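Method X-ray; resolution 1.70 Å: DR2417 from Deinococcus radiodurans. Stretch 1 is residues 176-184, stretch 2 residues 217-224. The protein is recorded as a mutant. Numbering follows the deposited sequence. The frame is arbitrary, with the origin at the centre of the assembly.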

# COMPACT_ATOMS: atom_id res chain seq x y z
N PHE A 176 -23.24 -8.24 3.30
CA PHE A 176 -24.30 -8.02 2.33
C PHE A 176 -24.21 -6.72 1.55
O PHE A 176 -23.58 -5.76 1.98
CB PHE A 176 -25.68 -8.03 3.01
CG PHE A 176 -26.03 -6.73 3.70
CD1 PHE A 176 -25.48 -6.41 4.93
CD2 PHE A 176 -26.90 -5.82 3.11
CE1 PHE A 176 -25.81 -5.22 5.59
CE2 PHE A 176 -27.25 -4.62 3.76
CZ PHE A 176 -26.69 -4.31 4.99
N LYS A 177 -24.88 -6.72 0.40
CA LYS A 177 -25.29 -5.51 -0.30
C LYS A 177 -26.78 -5.68 -0.59
O LYS A 177 -27.32 -6.77 -0.36
CB LYS A 177 -24.51 -5.32 -1.60
CG LYS A 177 -24.83 -6.46 -2.59
CD LYS A 177 -24.01 -6.40 -3.89
CE LYS A 177 -24.28 -5.15 -4.68
NZ LYS A 177 -23.85 -5.36 -6.12
N ILE A 178 -27.45 -4.65 -1.08
CA ILE A 178 -28.83 -4.86 -1.51
C ILE A 178 -28.87 -4.70 -3.02
O ILE A 178 -29.12 -3.61 -3.54
CB ILE A 178 -29.84 -3.89 -0.84
CG1 ILE A 178 -29.65 -3.94 0.68
CG2 ILE A 178 -31.30 -4.32 -1.18
CD1 ILE A 178 -30.51 -2.96 1.47
N ASP A 179 -28.62 -5.80 -3.71
CA ASP A 179 -28.61 -5.79 -5.17
C ASP A 179 -29.98 -6.17 -5.71
O ASP A 179 -30.46 -7.29 -5.48
CB ASP A 179 -27.54 -6.73 -5.70
CG ASP A 179 -27.17 -6.44 -7.16
OD1 ASP A 179 -28.05 -6.00 -7.93
OD2 ASP A 179 -26.01 -6.67 -7.52
N PRO A 180 -30.61 -5.25 -6.45
CA PRO A 180 -31.96 -5.57 -6.95
C PRO A 180 -31.96 -6.63 -8.06
O PRO A 180 -33.02 -7.20 -8.34
CB PRO A 180 -32.47 -4.22 -7.48
CG PRO A 180 -31.29 -3.36 -7.63
CD PRO A 180 -30.25 -3.84 -6.65
N ASP A 181 -30.80 -6.90 -8.67
CA ASP A 181 -30.72 -7.88 -9.74
C ASP A 181 -29.27 -8.27 -9.99
O ASP A 181 -28.53 -7.52 -10.61
CB ASP A 181 -31.36 -7.33 -11.02
CG ASP A 181 -31.28 -8.31 -12.19
OD1 ASP A 181 -30.96 -9.50 -11.97
OD2 ASP A 181 -31.56 -7.87 -13.33
N VAL A 182 -28.86 -9.44 -9.51
CA VAL A 182 -27.47 -9.85 -9.71
C VAL A 182 -27.24 -10.29 -11.15
O VAL A 182 -26.10 -10.49 -11.57
CB VAL A 182 -27.04 -10.97 -8.74
CG1 VAL A 182 -26.95 -10.41 -7.33
CG2 VAL A 182 -28.02 -12.15 -8.79
N GLY A 183 -28.32 -10.42 -11.92
CA GLY A 183 -28.20 -10.51 -13.37
C GLY A 183 -28.19 -11.90 -13.97
O GLY A 183 -28.16 -12.07 -15.19
N THR A 184 -28.26 -12.92 -13.12
CA THR A 184 -28.06 -14.29 -13.56
C THR A 184 -29.38 -14.98 -13.91
O THR A 184 -29.38 -16.16 -14.23
CB THR A 184 -27.34 -15.11 -12.49
OG1 THR A 184 -28.10 -15.08 -11.27
CG2 THR A 184 -25.94 -14.56 -12.24
N GLY A 217 -24.40 6.82 -0.84
CA GLY A 217 -25.19 6.28 -1.93
C GLY A 217 -25.41 4.78 -1.86
O GLY A 217 -25.42 4.20 -0.78
N HIS A 218 -25.57 4.17 -3.03
CA HIS A 218 -25.94 2.78 -3.17
C HIS A 218 -24.87 2.07 -4.00
O HIS A 218 -24.38 2.62 -5.00
CB HIS A 218 -27.32 2.70 -3.83
CG HIS A 218 -28.00 1.37 -3.68
ND1 HIS A 218 -27.48 0.20 -4.17
CD2 HIS A 218 -29.20 1.05 -3.12
CE1 HIS A 218 -28.31 -0.80 -3.90
NE2 HIS A 218 -29.36 -0.31 -3.27
N THR A 219 -24.46 0.89 -3.57
CA THR A 219 -23.47 0.12 -4.32
C THR A 219 -24.08 -0.27 -5.66
O THR A 219 -25.26 -0.60 -5.72
CB THR A 219 -23.02 -1.14 -3.53
OG1 THR A 219 -22.41 -0.74 -2.30
CG2 THR A 219 -22.03 -1.99 -4.33
N PRO A 220 -23.30 -0.20 -6.75
CA PRO A 220 -23.89 -0.55 -8.05
C PRO A 220 -24.30 -2.01 -8.14
O PRO A 220 -23.73 -2.84 -7.45
CB PRO A 220 -22.75 -0.26 -9.06
CG PRO A 220 -21.85 0.68 -8.34
CD PRO A 220 -21.93 0.33 -6.90
N SER A 221 -25.28 -2.28 -9.00
CA SER A 221 -25.80 -3.63 -9.24
C SER A 221 -24.91 -4.47 -10.16
O SER A 221 -24.32 -3.93 -11.11
CB SER A 221 -27.19 -3.52 -9.87
OG SER A 221 -27.69 -4.79 -10.22
N GLU A 222 -24.84 -5.78 -9.92
CA GLU A 222 -24.14 -6.65 -10.85
C GLU A 222 -24.76 -6.62 -12.25
O GLU A 222 -24.07 -6.86 -13.25
CB GLU A 222 -24.06 -8.08 -10.35
CG GLU A 222 -23.09 -8.27 -9.19
CD GLU A 222 -21.63 -8.04 -9.57
OE1 GLU A 222 -21.24 -8.32 -10.72
OE2 GLU A 222 -20.86 -7.58 -8.69
N ALA A 223 -26.04 -6.28 -12.35
CA ALA A 223 -26.65 -6.24 -13.67
C ALA A 223 -26.07 -5.07 -14.48
O ALA A 223 -25.87 -5.19 -15.68
CB ALA A 223 -28.18 -6.16 -13.58
N GLU A 224 -25.78 -3.96 -13.81
CA GLU A 224 -25.17 -2.81 -14.48
C GLU A 224 -23.74 -3.12 -14.90
O GLU A 224 -23.32 -2.79 -16.00
CB GLU A 224 -25.19 -1.57 -13.59
CG GLU A 224 -24.69 -0.34 -14.33
CD GLU A 224 -24.14 0.74 -13.43
OE1 GLU A 224 -24.57 0.81 -12.25
OE2 GLU A 224 -23.29 1.51 -13.90
O HOH W 1 -21.57 -6.96 -6.29
O HOH W 2 -26.91 -2.95 -6.10

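Two loop segments, the second ending in the first turn of a helix, bury 438 Å² between them, and Lys177, Glu222 and His218 contribute the largest shares. Lys177 points its CA-to-CB bond toward the second stretch. Its chain, bent at chi1 (p) and chi3 (m), passes Thr219, with Lys177 CE 3.9 Å from Thr219 CG2, and delivers the ammonium to a set of acceptors. Lys177 NZ donates to Pro220 O at 2.9 Å and forms a salt bridge within its own stretch with Asp179 OD2, also at 2.9 Å. A third partner, the O of water 1, accepts from Lys177 NZ at 2.8 Å and lies 2.6 Å from Glu222 OE2, linking two opposite charges that stand too far apart for a direct salt bridge. The long side chain thus lets a buried ammonium reach a carbonyl, a carboxylate and a water.

Glu222 opens the helix. Glu222 N donates almost linearly to Asp179 OD2 (2.8 Å, 173°), while Glu222 CB lies 3.4 Å from Val182 O; the CA-to-CB bond points toward the first stretch, but the carboxylate leads away. Asp179 also uses its other oxygen, OD1, to accept from Ser221 OG at 2.6 Å and, locally, from Asp181 N at 3.0 Å. Ser221 is the N-cap: its OG accepts from Ala223 N at 3.1 Å, so one short hydroxyl both caps the helix and ties it to Asp179. Ala223 N additionally makes a weak bond to Asp181 O at 3.3 Å. Facing Ala223, Gly183 has backbone angles that themselves call for glycine.

His218 is exposed, yet its ring comes nearer to the first stretch than its sideways CA-to-CB bond alone would suggest. Its ring edge meets Ile178 O, 2.9 Å from His218 CE1, without a hydrogen bond, while His218 ND1 donates to Thr219 O at 2.8 Å and so ties the ring to the backbone of the following residue.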